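PDB 2W4E: MutT/nudix family protein from Deinococcus radiodurans, which probably hydrolyses ADP-ribose as a Mg2+-dependent Nudix pyrophosphatase, this chain being an N-terminally truncated form that keeps the Nudix domain. Local coordinates for residues Val8-Pro12 with Ala50-Leu55; Ala19-Arg23 with Ile33-Val37; Glu58-Ala62 with Gly90-Gly94; Pro68-Phe72 with Phe83-Leu87; Val114-Glu119 with Leu132-Arg136. Residues are numbered along the deposited sequence.

Interaction 1: residues Val8-Pro12 with Ala50-Leu55; sequences VFILP and AAAREL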
# COMPACT_ATOMS: atom_id res chain seq x y z
N VAL A 8 1.10 8.94 -11.10
CA VAL A 8 -0.30 8.89 -10.72
C VAL A 8 -0.82 7.47 -10.86
O VAL A 8 -0.39 6.75 -11.76
CB VAL A 8 -1.11 9.91 -11.58
CG1 VAL A 8 -1.02 9.58 -13.07
CG2 VAL A 8 -2.51 9.96 -11.10
N PHE A 9 -1.65 7.02 -9.91
CA PHE A 9 -2.22 5.69 -9.97
C PHE A 9 -3.72 5.91 -9.97
O PHE A 9 -4.23 6.73 -9.21
CB PHE A 9 -1.81 4.86 -8.74
CG PHE A 9 -0.47 4.20 -8.90
CD1 PHE A 9 -0.38 2.82 -9.07
CD2 PHE A 9 0.70 4.96 -8.93
CE1 PHE A 9 0.87 2.19 -9.27
CE2 PHE A 9 1.94 4.34 -9.13
CZ PHE A 9 2.01 2.95 -9.30
N ILE A 10 -4.41 5.20 -10.84
CA ILE A 10 -5.83 5.37 -11.03
C ILE A 10 -6.56 4.06 -10.92
O ILE A 10 -6.36 3.13 -11.75
CB ILE A 10 -6.16 5.97 -12.45
CG1 ILE A 10 -5.47 7.31 -12.68
CG2 ILE A 10 -7.71 6.13 -12.62
CD1 ILE A 10 -4.18 7.18 -13.43
N LEU A 11 -7.48 4.00 -9.97
CA LEU A 11 -8.41 2.89 -9.91
C LEU A 11 -9.69 3.27 -10.71
O LEU A 11 -10.49 4.07 -10.24
CB LEU A 11 -8.76 2.57 -8.45
CG LEU A 11 -9.93 1.59 -8.20
CD1 LEU A 11 -9.67 0.25 -8.96
CD2 LEU A 11 -10.04 1.39 -6.65
N PRO A 12 -9.88 2.71 -11.92
CA PRO A 12 -10.99 3.14 -12.75
C PRO A 12 -12.20 2.22 -12.49
O PRO A 12 -12.06 0.98 -12.51
CB PRO A 12 -10.45 2.91 -14.18
CG PRO A 12 -9.06 2.37 -14.02
CD PRO A 12 -9.09 1.72 -12.66
N ALA A 50 -2.41 14.53 -15.87
CA ALA A 50 -1.67 13.27 -16.02
C ALA A 50 -2.63 12.07 -15.87
O ALA A 50 -2.58 11.09 -16.64
CB ALA A 50 -0.56 13.19 -14.97
N ALA A 51 -3.50 12.15 -14.87
CA ALA A 51 -4.47 11.06 -14.57
C ALA A 51 -5.38 10.74 -15.76
O ALA A 51 -5.43 9.60 -16.20
CB ALA A 51 -5.26 11.34 -13.27
N ALA A 52 -6.04 11.75 -16.34
CA ALA A 52 -6.89 11.54 -17.52
C ALA A 52 -6.11 10.99 -18.73
O ALA A 52 -6.55 10.04 -19.40
CB ALA A 52 -7.63 12.81 -17.87
N ARG A 53 -4.92 11.55 -18.97
CA ARG A 53 -4.07 11.11 -20.04
C ARG A 53 -3.75 9.62 -19.95
O ARG A 53 -3.90 8.86 -20.91
CB ARG A 53 -2.76 11.95 -20.10
CG ARG A 53 -1.93 11.48 -21.27
CD ARG A 53 -0.50 12.01 -21.43
NE ARG A 53 0.14 12.31 -20.16
CZ ARG A 53 0.78 11.43 -19.42
NH1 ARG A 53 0.87 10.16 -19.81
NH2 ARG A 53 1.33 11.82 -18.28
N GLU A 54 -3.32 9.20 -18.77
CA GLU A 54 -2.96 7.83 -18.49
C GLU A 54 -4.14 6.88 -18.65
O GLU A 54 -4.01 5.76 -19.24
CB GLU A 54 -2.43 7.76 -17.04
CG GLU A 54 -1.46 6.62 -16.78
CD GLU A 54 -0.30 6.59 -17.78
OE1 GLU A 54 0.53 7.52 -17.81
OE2 GLU A 54 -0.22 5.63 -18.55
N LEU A 55 -5.27 7.29 -18.08
CA LEU A 55 -6.51 6.50 -18.22
C LEU A 55 -6.88 6.33 -19.71
O LEU A 55 -7.19 5.22 -20.17
CB LEU A 55 -7.67 7.16 -17.46
CG LEU A 55 -8.99 6.36 -17.48
CD1 LEU A 55 -8.88 4.99 -16.78
CD2 LEU A 55 -10.06 7.19 -16.79

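Interaction 2: residues Ala19-Arg23 with Ile33-Val37; sequences AVLIR and ITEIV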
# COMPACT_ATOMS: atom_id res chain seq x y z
N ALA A 19 -14.15 -2.83 -11.83
CA ALA A 19 -12.83 -2.20 -11.87
C ALA A 19 -12.21 -2.48 -13.22
O ALA A 19 -12.34 -3.58 -13.76
CB ALA A 19 -11.94 -2.77 -10.76
N VAL A 20 -11.51 -1.50 -13.76
CA VAL A 20 -10.76 -1.71 -14.98
C VAL A 20 -9.28 -1.89 -14.65
O VAL A 20 -8.58 -0.89 -14.45
CB VAL A 20 -10.96 -0.55 -15.98
CG1 VAL A 20 -10.25 -0.87 -17.31
CG2 VAL A 20 -12.49 -0.29 -16.18
N LEU A 21 -8.84 -3.14 -14.60
CA LEU A 21 -7.44 -3.48 -14.31
C LEU A 21 -6.64 -3.77 -15.56
O LEU A 21 -7.20 -3.89 -16.63
CB LEU A 21 -7.36 -4.71 -13.38
CG LEU A 21 -8.28 -4.61 -12.17
CD1 LEU A 21 -8.13 -5.81 -11.21
CD2 LEU A 21 -7.94 -3.29 -11.45
N ILE A 22 -5.33 -3.88 -15.41
CA ILE A 22 -4.46 -4.35 -16.48
C ILE A 22 -3.56 -5.49 -16.01
O ILE A 22 -3.27 -5.61 -14.80
CB ILE A 22 -3.57 -3.24 -17.05
CG1 ILE A 22 -2.72 -2.61 -15.92
CG2 ILE A 22 -4.43 -2.19 -17.79
CD1 ILE A 22 -1.70 -1.60 -16.41
N ARG A 23 -3.14 -6.34 -16.95
CA ARG A 23 -2.08 -7.33 -16.69
C ARG A 23 -0.96 -6.84 -17.54
O ARG A 23 -1.07 -6.78 -18.76
CB ARG A 23 -2.46 -8.79 -17.00
CG ARG A 23 -3.60 -9.38 -16.13
CD ARG A 23 -3.69 -10.93 -16.19
NE ARG A 23 -4.94 -11.38 -15.54
CZ ARG A 23 -6.02 -11.84 -16.17
NH1 ARG A 23 -6.05 -11.94 -17.50
NH2 ARG A 23 -7.10 -12.20 -15.48
N ILE A 33 1.58 -9.12 -14.23
CA ILE A 33 1.00 -8.97 -12.90
C ILE A 33 -0.19 -8.02 -13.00
O ILE A 33 -0.19 -7.09 -13.81
CB ILE A 33 2.07 -8.51 -11.84
CG1 ILE A 33 1.42 -8.30 -10.46
CG2 ILE A 33 2.84 -7.27 -12.33
CD1 ILE A 33 2.37 -8.20 -9.26
N THR A 34 -1.22 -8.31 -12.20
CA THR A 34 -2.46 -7.53 -12.15
C THR A 34 -2.19 -6.19 -11.44
O THR A 34 -1.69 -6.16 -10.28
CB THR A 34 -3.56 -8.31 -11.38
OG1 THR A 34 -3.78 -9.54 -12.06
CG2 THR A 34 -4.87 -7.56 -11.42
N GLU A 35 -2.49 -5.11 -12.14
CA GLU A 35 -2.26 -3.75 -11.64
C GLU A 35 -3.46 -2.86 -11.96
O GLU A 35 -4.27 -3.17 -12.85
CB GLU A 35 -1.03 -3.15 -12.31
CG GLU A 35 0.26 -3.93 -12.04
CD GLU A 35 1.44 -3.37 -12.80
OE1 GLU A 35 1.24 -2.81 -13.91
OE2 GLU A 35 2.57 -3.49 -12.30
N ILE A 36 -3.57 -1.76 -11.23
CA ILE A 36 -4.44 -0.64 -11.70
C ILE A 36 -3.66 0.22 -12.73
O ILE A 36 -2.51 -0.10 -13.04
CB ILE A 36 -5.00 0.21 -10.51
CG1 ILE A 36 -3.88 0.89 -9.71
CG2 ILE A 36 -5.92 -0.66 -9.58
CD1 ILE A 36 -4.44 1.99 -8.70
N VAL A 37 -4.29 1.25 -13.29
CA VAL A 37 -3.66 2.13 -14.28
C VAL A 37 -2.64 3.01 -13.60
O VAL A 37 -2.87 3.46 -12.48
CB VAL A 37 -4.76 3.01 -14.99
CG1 VAL A 37 -4.12 4.05 -15.92
CG2 VAL A 37 -5.70 2.10 -15.79

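Interaction 3: residues Glu58-Ala62 with Gly90-Gly94; sequences EVGGA and GVTLG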
# COMPACT_ATOMS: atom_id res chain seq x y z
N GLU A 58 -3.73 4.13 -21.47
CA GLU A 58 -3.52 2.74 -21.06
C GLU A 58 -4.71 1.83 -21.29
O GLU A 58 -4.50 0.67 -21.61
CB GLU A 58 -3.06 2.62 -19.58
CG GLU A 58 -1.56 2.61 -19.42
CD GLU A 58 -1.10 1.95 -18.13
OE1 GLU A 58 -0.01 1.34 -18.13
OE2 GLU A 58 -1.81 2.04 -17.11
N VAL A 59 -5.94 2.31 -21.11
CA VAL A 59 -7.11 1.42 -21.20
C VAL A 59 -8.22 1.97 -22.09
O VAL A 59 -9.28 1.36 -22.19
CB VAL A 59 -7.76 1.09 -19.81
CG1 VAL A 59 -6.87 0.17 -18.98
CG2 VAL A 59 -8.16 2.37 -19.05
N GLY A 60 -7.96 3.13 -22.68
CA GLY A 60 -8.92 3.82 -23.56
C GLY A 60 -10.12 4.29 -22.75
O GLY A 60 -11.25 4.15 -23.19
N GLY A 61 -9.86 4.82 -21.57
CA GLY A 61 -10.95 5.12 -20.63
C GLY A 61 -11.13 6.60 -20.48
O GLY A 61 -10.20 7.35 -20.73
N ALA A 62 -12.35 7.04 -20.09
CA ALA A 62 -12.59 8.41 -19.61
C ALA A 62 -13.49 8.33 -18.39
O ALA A 62 -14.30 7.44 -18.29
CB ALA A 62 -13.27 9.23 -20.69
N GLY A 90 -17.60 6.31 -12.95
CA GLY A 90 -18.34 6.54 -14.21
C GLY A 90 -17.50 6.31 -15.46
O GLY A 90 -17.73 6.93 -16.49
N VAL A 91 -16.54 5.38 -15.39
CA VAL A 91 -15.59 5.18 -16.48
C VAL A 91 -16.21 4.45 -17.69
O VAL A 91 -16.93 3.46 -17.54
CB VAL A 91 -14.31 4.42 -16.00
CG1 VAL A 91 -13.33 4.27 -17.17
CG2 VAL A 91 -13.65 5.19 -14.80
N THR A 92 -16.01 5.02 -18.87
CA THR A 92 -16.43 4.41 -20.14
C THR A 92 -15.18 3.96 -20.89
O THR A 92 -14.14 4.57 -20.72
CB THR A 92 -17.22 5.44 -21.04
OG1 THR A 92 -16.47 6.63 -21.18
CG2 THR A 92 -18.57 5.79 -20.42
N LEU A 93 -15.30 2.92 -21.72
CA LEU A 93 -14.15 2.29 -22.40
C LEU A 93 -14.42 2.03 -23.88
O LEU A 93 -15.30 1.23 -24.19
CB LEU A 93 -13.90 0.91 -21.79
CG LEU A 93 -13.52 0.79 -20.32
CD1 LEU A 93 -13.41 -0.69 -19.99
CD2 LEU A 93 -12.17 1.54 -20.06
N GLY A 94 -13.61 2.63 -24.75
CA GLY A 94 -13.79 2.50 -26.21
C GLY A 94 -12.94 1.40 -26.81
O GLY A 94 -12.38 0.54 -26.07

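Interaction 4: residues Pro68-Phe72 with Phe83-Leu87; sequences PLPGF and FYPLL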
# COMPACT_ATOMS: atom_id res chain seq x y z
N PRO A 68 -9.57 12.23 -5.35
CA PRO A 68 -8.16 12.05 -4.99
C PRO A 68 -8.03 11.29 -3.69
O PRO A 68 -8.85 11.44 -2.81
CB PRO A 68 -7.62 13.50 -4.81
CG PRO A 68 -8.65 14.41 -5.41
CD PRO A 68 -9.99 13.64 -5.26
N LEU A 69 -7.00 10.47 -3.57
CA LEU A 69 -6.80 9.66 -2.33
C LEU A 69 -5.42 10.00 -1.78
O LEU A 69 -4.64 10.63 -2.47
CB LEU A 69 -6.86 8.19 -2.68
CG LEU A 69 -8.24 7.71 -3.13
CD1 LEU A 69 -8.05 6.32 -3.75
CD2 LEU A 69 -9.26 7.72 -2.01
N PRO A 70 -5.10 9.57 -0.54
CA PRO A 70 -3.80 10.03 0.03
C PRO A 70 -2.53 9.60 -0.74
O PRO A 70 -2.30 8.40 -0.90
CB PRO A 70 -3.79 9.42 1.45
CG PRO A 70 -5.31 9.32 1.79
CD PRO A 70 -6.00 8.99 0.48
N GLY A 71 -1.69 10.55 -1.13
CA GLY A 71 -0.37 10.26 -1.70
C GLY A 71 0.55 9.44 -0.78
O GLY A 71 0.37 9.45 0.44
N PHE A 72 1.49 8.69 -1.35
CA PHE A 72 2.42 7.86 -0.53
C PHE A 72 3.76 7.67 -1.23
O PHE A 72 3.82 7.76 -2.45
CB PHE A 72 1.84 6.46 -0.16
CG PHE A 72 1.49 5.58 -1.37
CD1 PHE A 72 2.37 4.57 -1.79
CD2 PHE A 72 0.25 5.70 -2.02
CE1 PHE A 72 2.09 3.74 -2.90
CE2 PHE A 72 -0.06 4.84 -3.17
CZ PHE A 72 0.85 3.86 -3.56
N PHE A 83 3.81 8.60 -5.13
CA PHE A 83 2.71 8.03 -5.90
C PHE A 83 1.44 8.70 -5.42
O PHE A 83 1.17 8.72 -4.22
CB PHE A 83 2.66 6.50 -5.65
CG PHE A 83 3.68 5.73 -6.44
CD1 PHE A 83 4.63 6.40 -7.23
CD2 PHE A 83 3.74 4.33 -6.36
CE1 PHE A 83 5.56 5.72 -7.96
CE2 PHE A 83 4.67 3.61 -7.09
CZ PHE A 83 5.59 4.26 -7.88
N TYR A 84 0.67 9.26 -6.36
CA TYR A 84 -0.61 9.88 -6.06
C TYR A 84 -1.77 9.03 -6.56
O TYR A 84 -2.00 8.94 -7.77
CB TYR A 84 -0.69 11.29 -6.68
CG TYR A 84 0.23 12.26 -5.99
CD1 TYR A 84 -0.15 12.87 -4.80
CD2 TYR A 84 1.48 12.54 -6.53
CE1 TYR A 84 0.71 13.75 -4.15
CE2 TYR A 84 2.35 13.44 -5.88
CZ TYR A 84 1.95 14.02 -4.70
OH TYR A 84 2.81 14.87 -4.07
N PRO A 85 -2.52 8.41 -5.64
CA PRO A 85 -3.63 7.58 -6.10
C PRO A 85 -4.93 8.36 -6.31
O PRO A 85 -5.19 9.32 -5.56
CB PRO A 85 -3.77 6.52 -5.00
CG PRO A 85 -3.27 7.19 -3.74
CD PRO A 85 -2.25 8.26 -4.20
N LEU A 86 -5.68 8.02 -7.37
CA LEU A 86 -7.04 8.55 -7.55
C LEU A 86 -8.05 7.45 -7.85
O LEU A 86 -7.75 6.47 -8.60
CB LEU A 86 -7.11 9.67 -8.63
CG LEU A 86 -6.33 10.98 -8.29
CD1 LEU A 86 -5.01 10.94 -8.96
CD2 LEU A 86 -7.10 12.27 -8.71
N LEU A 87 -9.25 7.63 -7.32
CA LEU A 87 -10.40 6.84 -7.74
C LEU A 87 -11.16 7.53 -8.90
O LEU A 87 -11.66 8.67 -8.75
CB LEU A 87 -11.32 6.65 -6.56
CG LEU A 87 -12.67 5.99 -6.83
CD1 LEU A 87 -12.47 4.52 -7.37
CD2 LEU A 87 -13.48 5.99 -5.55

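Interaction 5: residues Val114-Glu119 with Leu132-Arg136; sequences VYRMLE and LWQAR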
# COMPACT_ATOMS: atom_id res chain seq x y z
N VAL A 114 -12.67 -8.24 -7.25
CA VAL A 114 -11.42 -7.52 -6.98
C VAL A 114 -11.09 -7.46 -5.47
O VAL A 114 -9.93 -7.72 -5.05
CB VAL A 114 -11.43 -6.10 -7.60
CG1 VAL A 114 -10.09 -5.40 -7.33
CG2 VAL A 114 -11.62 -6.22 -9.08
N TYR A 115 -12.08 -7.13 -4.66
CA TYR A 115 -11.85 -7.06 -3.20
C TYR A 115 -11.69 -8.44 -2.55
O TYR A 115 -10.98 -8.58 -1.52
CB TYR A 115 -12.87 -6.16 -2.49
CG TYR A 115 -12.50 -4.70 -2.73
CD1 TYR A 115 -12.91 -4.02 -3.89
CD2 TYR A 115 -11.66 -4.03 -1.84
CE1 TYR A 115 -12.52 -2.67 -4.15
CE2 TYR A 115 -11.26 -2.68 -2.08
CZ TYR A 115 -11.69 -2.03 -3.23
OH TYR A 115 -11.29 -0.73 -3.45
N ARG A 116 -12.30 -9.47 -3.17
CA ARG A 116 -12.05 -10.83 -2.70
C ARG A 116 -10.57 -11.14 -2.97
O ARG A 116 -9.86 -11.61 -2.07
CB ARG A 116 -12.96 -11.86 -3.35
CG ARG A 116 -12.75 -13.24 -2.76
CD ARG A 116 -13.16 -14.35 -3.76
NE ARG A 116 -12.34 -14.33 -4.96
CZ ARG A 116 -11.04 -14.67 -5.03
NH1 ARG A 116 -10.39 -15.12 -3.97
NH2 ARG A 116 -10.41 -14.58 -6.19
N MET A 117 -10.10 -10.86 -4.18
CA MET A 117 -8.68 -11.00 -4.51
C MET A 117 -7.78 -10.25 -3.52
O MET A 117 -6.83 -10.81 -2.99
CB MET A 117 -8.40 -10.57 -5.93
CG MET A 117 -9.00 -11.48 -6.99
SD MET A 117 -9.07 -10.67 -8.64
CE MET A 117 -7.35 -10.79 -9.09
N LEU A 118 -8.08 -8.97 -3.29
CA LEU A 118 -7.32 -8.12 -2.36
C LEU A 118 -7.17 -8.79 -0.96
O LEU A 118 -6.08 -8.88 -0.43
CB LEU A 118 -8.00 -6.77 -2.23
CG LEU A 118 -7.29 -5.67 -1.41
CD1 LEU A 118 -5.91 -5.36 -1.98
CD2 LEU A 118 -8.15 -4.39 -1.25
N GLU A 119 -8.28 -9.26 -0.40
CA GLU A 119 -8.29 -9.78 0.95
C GLU A 119 -7.53 -11.10 1.02
O GLU A 119 -6.78 -11.35 1.98
CB GLU A 119 -9.73 -9.92 1.42
CG GLU A 119 -10.35 -8.59 1.76
CD GLU A 119 -11.72 -8.72 2.32
OE1 GLU A 119 -12.24 -9.86 2.33
OE2 GLU A 119 -12.29 -7.68 2.78
N LEU A 132 -6.42 0.31 -3.62
CA LEU A 132 -7.71 -0.42 -3.45
C LEU A 132 -8.19 -0.31 -2.02
O LEU A 132 -9.36 -0.05 -1.77
CB LEU A 132 -7.60 -1.89 -3.87
CG LEU A 132 -7.59 -2.09 -5.40
CD1 LEU A 132 -6.92 -3.47 -5.68
CD2 LEU A 132 -9.04 -2.05 -5.94
N TRP A 133 -7.28 -0.49 -1.07
CA TRP A 133 -7.67 -0.31 0.31
C TRP A 133 -8.14 1.13 0.54
O TRP A 133 -9.17 1.33 1.16
CB TRP A 133 -6.53 -0.65 1.27
CG TRP A 133 -6.35 -2.10 1.46
CD1 TRP A 133 -5.32 -2.87 1.01
CD2 TRP A 133 -7.24 -2.98 2.16
NE1 TRP A 133 -5.50 -4.19 1.39
CE2 TRP A 133 -6.68 -4.29 2.09
CE3 TRP A 133 -8.44 -2.80 2.85
CZ2 TRP A 133 -7.28 -5.40 2.67
CZ3 TRP A 133 -9.04 -3.91 3.45
CH2 TRP A 133 -8.45 -5.19 3.37
N GLN A 134 -7.38 2.12 0.08
CA GLN A 134 -7.76 3.52 0.36
C GLN A 134 -9.09 3.90 -0.30
O GLN A 134 -9.80 4.74 0.22
CB GLN A 134 -6.67 4.49 -0.13
CG GLN A 134 -5.32 4.47 0.63
CD GLN A 134 -4.29 5.32 -0.14
OE1 GLN A 134 -4.49 5.62 -1.32
NE2 GLN A 134 -3.22 5.70 0.50
N ALA A 135 -9.43 3.30 -1.45
CA ALA A 135 -10.69 3.62 -2.15
C ALA A 135 -11.93 2.92 -1.56
O ALA A 135 -13.07 3.24 -1.91
CB ALA A 135 -10.56 3.24 -3.64
N ARG A 136 -11.71 1.94 -0.69
CA ARG A 136 -12.78 0.99 -0.29
C ARG A 136 -13.93 1.68 0.44
O ARG A 136 -15.09 1.39 0.15
CB ARG A 136 -12.19 -0.13 0.58
CG ARG A 136 -13.17 -1.25 0.89
CD ARG A 136 -12.48 -2.36 1.73
NE ARG A 136 -13.33 -3.55 1.66
CZ ARG A 136 -12.95 -4.80 1.86
NH1 ARG A 136 -11.69 -5.10 2.16
NH2 ARG A 136 -13.86 -5.77 1.76
O HOH W 1 -4.04 -6.56 0.80

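Interaction 1: residues Val8-Pro12 with Ala50-Leu55
Helix 47-59 lies against strand 6-14 with the two local axes 8.5 Å apart and 60° between their directions; nothing but apolar packing joins them, and no hydrogen bond crosses. Ala50 opens the contact, its CB 4.1 Å from Val8 CG1. Ala51 fits between two strand residues that point the same way: its CB is 3.8 Å from Val8 CG2 and 4.1 Å from Ile10 CG1. The small alanines allow the helix to come close, down to 6.1 Å between Val8 CA and Ala51 CA. Ala52 faces away. Residues 39-60 carry the Nudix box, the loop-helix signature of this hydrolase family, in which helix glutamates typically hold the catalytic metal; here the apolar side of that helix is seated on the sheet. Arg53 lies beyond reach of the strand, and its NH1 forms a salt bridge with Glu54 OE1 at 3.3 Å, in which the hydrogen bond is weak, while Glu45 and Glu57 also pair with its guanidinium. Glu54 turns its CB to the strand, 4.1 Å from Ile10 CD1. Leu55, whose N bonds to Ala51 O (3.0 Å) one helical turn back, completes the row: its CD1 is 3.7 Å from Pro12 CB and 4.5 Å from Ile10 CG2. Phe9 and Leu11 point away from this helix and meet helix 126-141.

Interaction 2: residues Ala19-Arg23 with Ile33-Val37
Two backbone hydrogen bonds tie Ile22 to Glu35: Ile22 N donates to Glu35 O (2.9 Å), and Glu35 N to Ile22 O (2.8 Å), both close to straight. They mark an antiparallel hydrogen-bonded pair. The Glu35 carboxylate turns elsewhere, with OE2 in a salt bridge to Arg26. Weaker CA-H...O contacts flank the pair, from Thr34 CA to Ile22 O (3.4 Å) and from Arg23 CA to Ile33 O (3.5 Å). The second of these runs beside the non-hydrogen-bonded pair Arg23-Thr34, whose CA atoms are 4.6 Å apart. Strands 18-26 and 31-35 thus form a beta hairpin that gives the three-stranded antiparallel sheet of the Nudix fold its edge strand 31-35 and its central strand 18-26; strand 104-110 pairs with the other side of strand 18-26. On the face bearing Arg23 and Thr34, Arg23 CG approaches Thr34 OG1 at 4.1 Å and Leu21 CD1 meets Thr34 CG2 at 3.7 Å; Leu21 CD2 packs on Ile36 CG2 at 3.8 Å. On the other face, Ile22 CG1 is 4.0 Å from Glu35 CB, and Ile22 CD1 reaches Ile36 O at 3.8 Å. Val20 O, 4.4 Å from Val37 CG2, is buried with no polar partner in the model. Ile33 and Glu35 pack on Tyr73 and Pro76 of the second subunit.

Interaction 3: residues Glu58-Ala62 with Gly90-Gly94
Ala62, although exposed, has the most surface covered here, and its backbone is bonded twice to Thr92: Ala62 N donates to Thr92 O (3.1 Å), and Thr92 N to Ala62 O (3.0 Å). Their side chains share one face of this antiparallel hydrogen-bonded pair, with Ala62 CB 4.2 Å from Thr92 OG1. Val91 CA adds a CA-H...O contact to Ala62 O at 3.2 Å. The Nudix box, residues 39-60, closes at Gly60, where a positive phi of 67° turns the chain out of helix 47-59 and into the short strand 61-62. Gly60 O then accepts from Gly94 N at 3.2 Å. Leu93, second in covered area, sits opposite Gly61 and bends its CD2 over that glycine, 3.8 Å from Gly61 CA, and on to Val59 CG2 at 4.2 Å. A CB on Gly61 would lie only 3.4 Å from both Leu93 CD2 and Val91 CG1. From strand 104-110, Arg106 NH2 hydrogen-bonds to Val59 O.

Interaction 4: residues Pro68-Phe72 with Phe83-Leu87
Three backbone hydrogen bonds join residues 68-72 to strand 82-93. At one end Phe72 N donates to Phe83 O (2.9 Å) and Phe83 N to Phe72 O (2.8 Å); at the other, Leu69 N donates to Pro85 O (2.9 Å). Between them the register slips by one residue, and the two prolines, Pro70 and Pro85, have no N-H to offer. Pro70 O takes no part in the pairing with the strand and accepts instead from Gln134 NE2, with Pro85 CG 3.2 Å from that oxygen. Gly71 CA lies 3.3 Å from Phe83 O in a CA-H...O contact. Apolar groups fill in around the polar links: Leu69 CB on Pro85 CG (3.9 Å), Phe72 CE2 on Pro85 CG (4.0 Å), and Phe83 CB over the Phe72 ring, 3.9 Å from its centroid. The edge of Phe83 is directed at the Phe72 face, offset. Strand 82-93 also pairs in parallel with strand 6-14; residues 68-72, following strand 65-68, extend the antiparallel pairing along its other edge in the mixed sheet of the Nudix fold.

Interaction 5: residues Val114-Glu119 with Leu132-Arg136
Helices 111-120 and 126-141 cross at -124°, with local axes 11.4 Å apart, a spacing wide enough for large side chains to interleave; the nearest CA atoms are Leu118 and Leu132, 7.8 Å apart. Within the first helix Leu118 N bonds to Val114 O (2.8 Å) and Glu119 N to Tyr115 O (3.0 Å). Leu132 and Leu118 form the apolar centre: Leu132 CB is 3.7 Å from Leu118 CD2, and Leu132 CD2 is 3.8 Å from Val114 CG1. Tyr115 spans the gap, its OH donating to Leu132 O at 2.6 Å. Leu118 CD2 also sits over the five-membered ring of Trp133, 3.6 Å from its centroid, a CH-pi contact. Trp133 NE1 donates to a water (2.8 Å) that makes a weak bond to Leu118 O (3.3 Å). Farther along, Glu119 OE2 forms a salt bridge with Arg136, 2.7 Å from NH2 and 2.7 Å from NH1, while Tyr115 CD2 lies over one face of the guanidinium. Trp133 meets Trp133 of the second subunit, placing this side of the pair at the dimer interface. Leu11 of strand 6-14 touches Tyr115, Leu132 and Ala135, so the helices cover the sheet face opposite helix 47-59, as in the alpha/beta/alpha sandwich of Nudix enzymes.

In the fold
Strand 6-14 is common ground. Interaction 1 seats the Nudix-box helix on one side of it, and Leu11 on the other side reaches interaction 5 (Leu11 CD2 to Leu132 CD2, 3.6 Å), with centres about 18 Å apart. Interaction 4 joins interaction 1 through Phe9 O and Leu86 N (2.7 Å), and interaction 2 does so through Ile10 N and Val37 O (2.8 Å). Interaction 3 continues the same helix, and its Val59 CG1 meets Ile22 CG2 of interaction 2 at 3.6 Å. Glu54 and Glu58, in interactions 1 and 3, belong to the box whose glutamates bind metal in relatives. Interactions 2, 4 and 5 touch the second subunit.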